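Local coordinates for protein charybdin (Charybdis maritima, PDB 2B7U) that belongs to the ribosome-inactivating protein family and carries that family's fold, a mixed beta-sheet packed against a bundle of helices, at residues L14-L19 with L60-R65; Q67-R72 with S143-S148. All blocks are in the same frame, centred on the assembly; numbering follows the deposited sequence. Where two conformers were deposited one is given.

Contact 1: residues L14-L19 with L60-R65; sequences LDIERL and LKLTFR
With CG anti to its backbone N (chi1 -173°), Glu17 sends an extended side chain past Phe64 to meet Arg65, whose CG stands beside its own backbone N (chi1 -65°). The two cross at about a right angle. Glu17 OE2 comes to the guanidinium edge, 3.5 Å from Arg65 NE, in a salt bridge whose flat groups are turned 83° apart. Phe64 lies alongside: Arg65 CG is over one ring face toward the rim, while Glu17 CA meets the ring edge and Glu17 CB is 3.9 Å from Phe64 CE1. Next to this, the strands pair in parallel: Leu14 N bonds Lys61 O (2.9 Å) and Thr63 N bonds Leu14 O (3.1 Å); just past the strand's end Ile16 N bonds Thr63 O (2.9 Å). Asp15 OD1 accepts a hydrogen bond from Glu17 N, above the carboxylate plane, an Asx turn. A water accepts from Arg65 N near Asp15 OD1 and Glu17 OE1. Leu14 and Leu62 share the face opposite Asp15 and Thr63, where Leu14 packs on Phe27 of helix 21-35 and Phe165 of helix 151-170; Ile16 meets Leu138 of helix 135-147, and strand 67-74 flanks strand 56-64 on its other side, Leu62 pairing with Thr69.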
loop_
_atom_site.group_PDB
_atom_site.type_symbol
_atom_site.label_atom_id
_atom_site.label_comp_id
_atom_site.label_asym_id
_atom_site.label_seq_id
_atom_site.Cartn_x
_atom_site.Cartn_y
_atom_site.Cartn_z
ATOM N N LEU A 14 3.177 -4.138 -14.460
ATOM C CA LEU A 14 4.591 -3.789 -14.500
ATOM C C LEU A 14 5.444 -5.024 -14.742
ATOM O O LEU A 14 5.274 -6.043 -14.064
ATOM C CB LEU A 14 5.002 -3.116 -13.197
ATOM C CG LEU A 14 6.411 -2.520 -13.145
ATOM C CD1 LEU A 14 6.577 -1.376 -14.130
ATOM C CD2 LEU A 14 6.729 -2.055 -11.747
ATOM N N ASP A 15 6.356 -4.943 -15.712
ATOM C CA ASP A 15 7.362 -5.992 -15.852
ATOM C C ASP A 15 8.622 -5.624 -15.074
ATOM O O ASP A 15 9.159 -4.538 -15.234
ATOM C CB ASP A 15 7.728 -6.300 -17.291
ATOM C CG ASP A 15 8.535 -7.601 -17.396
ATOM O OD1 ASP A 15 9.773 -7.583 -17.218
ATOM O OD2 ASP A 15 7.932 -8.686 -17.588
ATOM N N ILE A 16 9.104 -6.564 -14.273
ATOM C CA ILE A 16 10.192 -6.327 -13.342
ATOM C C ILE A 16 11.575 -6.458 -13.981
ATOM O O ILE A 16 12.527 -5.900 -13.456
ATOM C CB ILE A 16 10.080 -7.296 -12.111
ATOM C CG1 ILE A 16 8.657 -7.322 -11.565
ATOM C CG2 ILE A 16 11.058 -6.917 -10.999
ATOM C CD1 ILE A 16 8.152 -5.955 -11.179
ATOM N N GLU A 17 11.700 -7.158 -15.108
ATOM C CA GLU A 17 13.032 -7.470 -15.655
ATOM C C GLU A 17 13.886 -6.253 -16.024
ATOM O O GLU A 17 15.066 -6.193 -15.659
ATOM C CB GLU A 17 12.914 -8.411 -16.851
ATOM C CG GLU A 17 14.257 -8.904 -17.354
ATOM C CD GLU A 17 14.140 -9.789 -18.572
ATOM O OE1 GLU A 17 13.003 -10.098 -18.992
ATOM O OE2 GLU A 17 15.199 -10.164 -19.121
ATOM N N ARG A 18 13.294 -5.292 -16.731
ATOM C CA ARG A 18 14.009 -4.081 -17.182
ATOM C C ARG A 18 13.814 -2.890 -16.223
ATOM O O ARG A 18 14.173 -1.754 -16.549
ATOM C CB ARG A 18 13.592 -3.726 -18.633
ATOM C CG ARG A 18 12.564 -2.585 -18.865
ATOM C CD ARG A 18 11.307 -2.704 -18.021
ATOM N NE ARG A 18 10.538 -1.452 -17.962
ATOM C CZ ARG A 18 9.736 -1.111 -16.953
ATOM N NH1 ARG A 18 9.607 -1.910 -15.901
ATOM N NH2 ARG A 18 9.059 0.036 -16.983
ATOM N N LEU A 19 13.259 -3.164 -15.045
ATOM C CA LEU A 19 12.851 -2.122 -14.105
ATOM C C LEU A 19 14.055 -1.273 -13.680
ATOM O O LEU A 19 15.097 -1.813 -13.306
ATOM C CB LEU A 19 12.221 -2.768 -12.856
ATOM C CG LEU A 19 10.875 -2.304 -12.295
ATOM C CD1 LEU A 19 10.832 -2.573 -10.793
ATOM C CD2 LEU A 19 10.555 -0.897 -12.595
ATOM N N LEU A 60 -3.093 -5.315 -9.575
ATOM C CA LEU A 60 -1.697 -5.010 -9.868
ATOM C C LEU A 60 -1.080 -6.285 -10.432
ATOM O O LEU A 60 -0.908 -7.252 -9.717
ATOM C CB LEU A 60 -0.969 -4.588 -8.589
ATOM C CG LEU A 60 0.551 -4.472 -8.651
ATOM C CD1 LEU A 60 0.989 -3.425 -9.662
ATOM C CD2 LEU A 60 1.129 -4.200 -7.245
ATOM N N LYS A 61 -0.770 -6.270 -11.721
ATOM C CA LYS A 61 -0.208 -7.443 -12.392
ATOM C C LYS A 61 1.299 -7.259 -12.508
ATOM O O LYS A 61 1.779 -6.250 -13.048
ATOM C CB LYS A 61 -0.844 -7.613 -13.776
ATOM C CG LYS A 61 -0.497 -8.918 -14.483
ATOM C CD LYS A 61 -1.581 -9.182 -15.543
ATOM C CE LYS A 61 -1.250 -10.264 -16.514
ATOM N NZ LYS A 61 -2.255 -10.262 -17.635
ATOM N N LEU A 62 2.051 -8.215 -11.975
ATOM C CA LEU A 62 3.506 -8.142 -11.953
ATOM C C LEU A 62 4.055 -9.328 -12.713
ATOM O O LEU A 62 3.661 -10.446 -12.452
ATOM C CB LEU A 62 4.024 -8.184 -10.524
ATOM C CG LEU A 62 3.543 -7.077 -9.590
ATOM C CD1 LEU A 62 4.082 -7.318 -8.176
ATOM C CD2 LEU A 62 3.926 -5.725 -10.088
ATOM N N THR A 63 4.978 -9.061 -13.625
ATOM C CA THR A 63 5.505 -10.109 -14.487
ATOM C C THR A 63 7.023 -10.081 -14.452
ATOM O O THR A 63 7.648 -9.015 -14.407
ATOM C CB THR A 63 5.011 -9.912 -15.912
ATOM O OG1 THR A 63 3.587 -10.111 -15.973
ATOM C CG2 THR A 63 5.667 -10.871 -16.816
ATOM N N PHE A 64 7.629 -11.269 -14.484
ATOM C CA PHE A 64 9.069 -11.391 -14.578
ATOM C C PHE A 64 9.433 -12.649 -15.347
ATOM O O PHE A 64 9.197 -13.750 -14.857
ATOM C CB PHE A 64 9.701 -11.479 -13.194
ATOM C CG PHE A 64 11.192 -11.650 -13.232
ATOM C CD1 PHE A 64 11.980 -10.712 -13.863
ATOM C CD2 PHE A 64 11.795 -12.739 -12.651
ATOM C CE1 PHE A 64 13.353 -10.871 -13.917
ATOM C CE2 PHE A 64 13.181 -12.901 -12.707
ATOM C CZ PHE A 64 13.945 -11.972 -13.326
ATOM N N ARG A 65 10.015 -12.479 -16.527
ATOM C CA ARG A 65 10.503 -13.602 -17.347
ATOM C C ARG A 65 9.462 -14.726 -17.481
ATOM O O ARG A 65 9.761 -15.899 -17.267
ATOM C CB ARG A 65 11.828 -14.149 -16.796
ATOM C CG ARG A 65 12.955 -13.143 -16.882
ATOM C CD ARG A 65 14.303 -13.722 -16.477
ATOM N NE ARG A 65 15.347 -12.728 -16.707
ATOM C CZ ARG A 65 16.490 -12.633 -16.024
ATOM N NH1 ARG A 65 17.366 -11.675 -16.346
ATOM N NH2 ARG A 65 16.776 -13.473 -15.032
HETATM O O HOH W 1 10.484 -10.185 -18.098
#

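Contact 2: residues Q67-R72 with S143-S148; sequences QVTTVR and SKLAVS
Thr69 and Leu145 meet where strand 67-72 crosses the last turns of helix 135-147, the two short axes coming within 6.8 Å at an angle of 77°. Start at Thr69 CB, which points at the helix: it lies 4.0 Å from Leu145 CB and a little farther from the backbone N of Ala146. One branch, OG1, stands anti to the backbone N (chi1 -172°) and passes 3.8 Å from Leu145 CB. Its polar partner is on the next strand, where it is hydrogen-bonded to Gln84 O, so this buried hydroxyl is satisfied within the sheet and its approach to the leucine is a van der Waals contact. The other branch, CG2, sits between the backbone N and the carbonyl carbon and also reaches Leu145 CB, at 4.0 Å. A single methylene of the helix thus rests against CB and both branches of the threonine, the two side chains crossing obliquely. Beyond CB, Leu145 goes on to pack against Tyr83 of strand 80-84 and against Leu158 and Val161 of helix 151-170.

Next along the helix, Ala146 has just a methyl, and its CB settles 3.5 Å from Val68 O, which brings the helix close to the strand backbone. Val68 itself points its side chain away. At the strand's beginning, Gln67 reaches toward the helix with its chain extended past CG, and its terminal amide lies beside the Ser143 hydroxyl; Ser143 OG is already hydrogen-bonded to Gln139 O, one turn back.

A helix laid across a strand at a steep angle, touching it through Thr69, Leu145 and Ala146, is helix-on-sheet packing, here of the six-stranded mixed sheet and helices of the ribosome-inactivating protein fold.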
loop_
_atom_site.group_PDB
_atom_site.type_symbol
_atom_site.label_atom_id
_atom_site.label_comp_id
_atom_site.label_asym_id
_atom_site.label_seq_id
_atom_site.Cartn_x
_atom_site.Cartn_y
_atom_site.Cartn_z
ATOM N N GLN A 67 6.805 -15.347 -15.657
ATOM C CA GLN A 67 6.180 -15.642 -14.391
ATOM C C GLN A 67 5.297 -14.471 -14.037
ATOM O O GLN A 67 5.702 -13.327 -14.229
ATOM C CB GLN A 67 7.254 -15.799 -13.337
ATOM C CG GLN A 67 8.258 -16.888 -13.679
ATOM C CD GLN A 67 9.448 -16.868 -12.744
ATOM O OE1 GLN A 67 10.392 -16.088 -12.941
ATOM N NE2 GLN A 67 9.443 -17.746 -11.752
ATOM N N VAL A 68 4.110 -14.746 -13.525
ATOM C CA VAL A 68 3.146 -13.664 -13.307
ATOM C C VAL A 68 2.330 -13.908 -12.053
ATOM O O VAL A 68 1.990 -15.036 -11.694
ATOM C CB VAL A 68 2.141 -13.520 -14.504
ATOM C CG1 VAL A 68 2.862 -13.497 -15.808
ATOM C CG2 VAL A 68 1.121 -14.622 -14.518
ATOM N N THR A 69 2.030 -12.818 -11.375
ATOM C CA THR A 69 1.017 -12.847 -10.362
ATOM C C THR A 69 0.203 -11.567 -10.486
ATOM O O THR A 69 0.660 -10.585 -11.034
ATOM C CB THR A 69 1.618 -13.016 -8.963
ATOM O OG1 THR A 69 0.562 -13.224 -8.011
ATOM C CG2 THR A 69 2.464 -11.834 -8.572
ATOM N N THR A 70 -1.031 -11.646 -10.031
ATOM C CA THR A 70 -1.903 -10.495 -9.956
ATOM C C THR A 70 -2.332 -10.348 -8.511
ATOM O O THR A 70 -2.811 -11.310 -7.920
ATOM C CB THR A 70 -3.140 -10.645 -10.841
ATOM O OG1 THR A 70 -2.723 -10.869 -12.200
ATOM C CG2 THR A 70 -3.990 -9.385 -10.769
ATOM N N VAL A 71 -2.178 -9.136 -7.980
ATOM C CA VAL A 71 -2.569 -8.838 -6.607
ATOM C C VAL A 71 -3.789 -7.928 -6.632
ATOM O O VAL A 71 -3.833 -6.970 -7.394
ATOM C CB VAL A 71 -1.407 -8.174 -5.822
ATOM C CG1 VAL A 71 -1.792 -7.978 -4.397
ATOM C CG2 VAL A 71 -0.143 -9.079 -5.912
ATOM N N ARG A 72 -4.767 -8.219 -5.791
ATOM C CA ARG A 72 -5.992 -7.398 -5.717
ATOM C C ARG A 72 -5.914 -6.579 -4.436
ATOM O O ARG A 72 -5.652 -7.108 -3.373
ATOM C CB ARG A 72 -7.215 -8.270 -5.688
ATOM C CG ARG A 72 -8.487 -7.513 -5.867
ATOM C CD ARG A 72 -9.570 -8.374 -6.498
ATOM N NE ARG A 72 -9.275 -8.743 -7.890
ATOM C CZ ARG A 72 -10.018 -9.585 -8.602
ATOM N NH1 ARG A 72 -11.088 -10.164 -8.063
ATOM N NH2 ARG A 72 -9.683 -9.857 -9.855
ATOM N N SER A 143 8.074 -14.649 -8.501
ATOM C CA SER A 143 8.311 -16.078 -8.728
ATOM C C SER A 143 7.618 -16.942 -7.687
ATOM O O SER A 143 6.982 -17.943 -8.006
ATOM C CB SER A 143 9.808 -16.371 -8.722
ATOM O OG SER A 143 10.448 -15.667 -9.752
ATOM N N LYS A 144 7.725 -16.552 -6.421
ATOM C CA LYS A 144 7.117 -17.331 -5.365
ATOM C C LYS A 144 5.595 -17.244 -5.403
ATOM O O LYS A 144 4.910 -18.235 -5.251
ATOM C CB LYS A 144 7.636 -16.877 -4.006
ATOM C CG LYS A 144 9.092 -17.193 -3.783
ATOM C CD LYS A 144 9.345 -18.679 -3.627
ATOM C CE LYS A 144 10.818 -18.957 -3.256
ATOM N NZ LYS A 144 11.387 -17.951 -2.303
ATOM N N LEU A 145 5.053 -16.048 -5.606
ATOM C CA LEU A 145 3.610 -15.905 -5.619
ATOM C C LEU A 145 2.968 -16.661 -6.783
ATOM O O LEU A 145 1.877 -17.228 -6.633
ATOM C CB LEU A 145 3.209 -14.414 -5.593
ATOM C CG LEU A 145 3.464 -13.708 -4.252
ATOM C CD1 LEU A 145 3.328 -12.213 -4.410
ATOM C CD2 LEU A 145 2.556 -14.236 -3.145
ATOM N N ALA A 146 3.679 -16.722 -7.900
ATOM C CA ALA A 146 3.199 -17.460 -9.074
ATOM C C ALA A 146 2.904 -18.941 -8.751
ATOM O O ALA A 146 1.935 -19.502 -9.259
ATOM C CB ALA A 146 4.200 -17.362 -10.208
ATOM N N VAL A 147 3.723 -19.560 -7.897
ATOM C CA VAL A 147 3.649 -21.036 -7.714
ATOM C C VAL A 147 3.703 -21.598 -6.305
ATOM O O VAL A 147 3.356 -22.754 -6.094
ATOM C CB VAL A 147 4.772 -21.741 -8.523
ATOM C CG1 VAL A 147 4.684 -21.310 -9.971
ATOM C CG2 VAL A 147 6.156 -21.466 -7.918
ATOM N N SER A 148 4.184 -20.833 -5.331
ATOM C CA SER A 148 4.470 -21.452 -4.033
ATOM C C SER A 148 3.202 -21.767 -3.252
ATOM O O SER A 148 2.270 -20.994 -3.267
ATOM C CB SER A 148 5.394 -20.579 -3.199
ATOM O OG SER A 148 5.676 -21.235 -1.962
#

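Overall arrangement
From the N terminus, the chain runs along edge strand 7-15, passes through helix 21-35 and two short strands, and returns on strand 56-64, so contact 1 closes a loop of 40 residues. A tight turn then leads straight into strand 67-74. From there the chain builds the rest of the six-stranded sheet and helix 117-124 before helix 135-147 comes back over the sheet, and contact 2 closes this second, 70-residue loop. The loops follow in series, neither enclosing the other. Their centres lie 11 Å apart, joined by the antiparallel pairing of 60-65 with 67-72. Contact 1 joins the sheet's edge strand to its neighbour, and contact 2 ties its third strand to the helical layer.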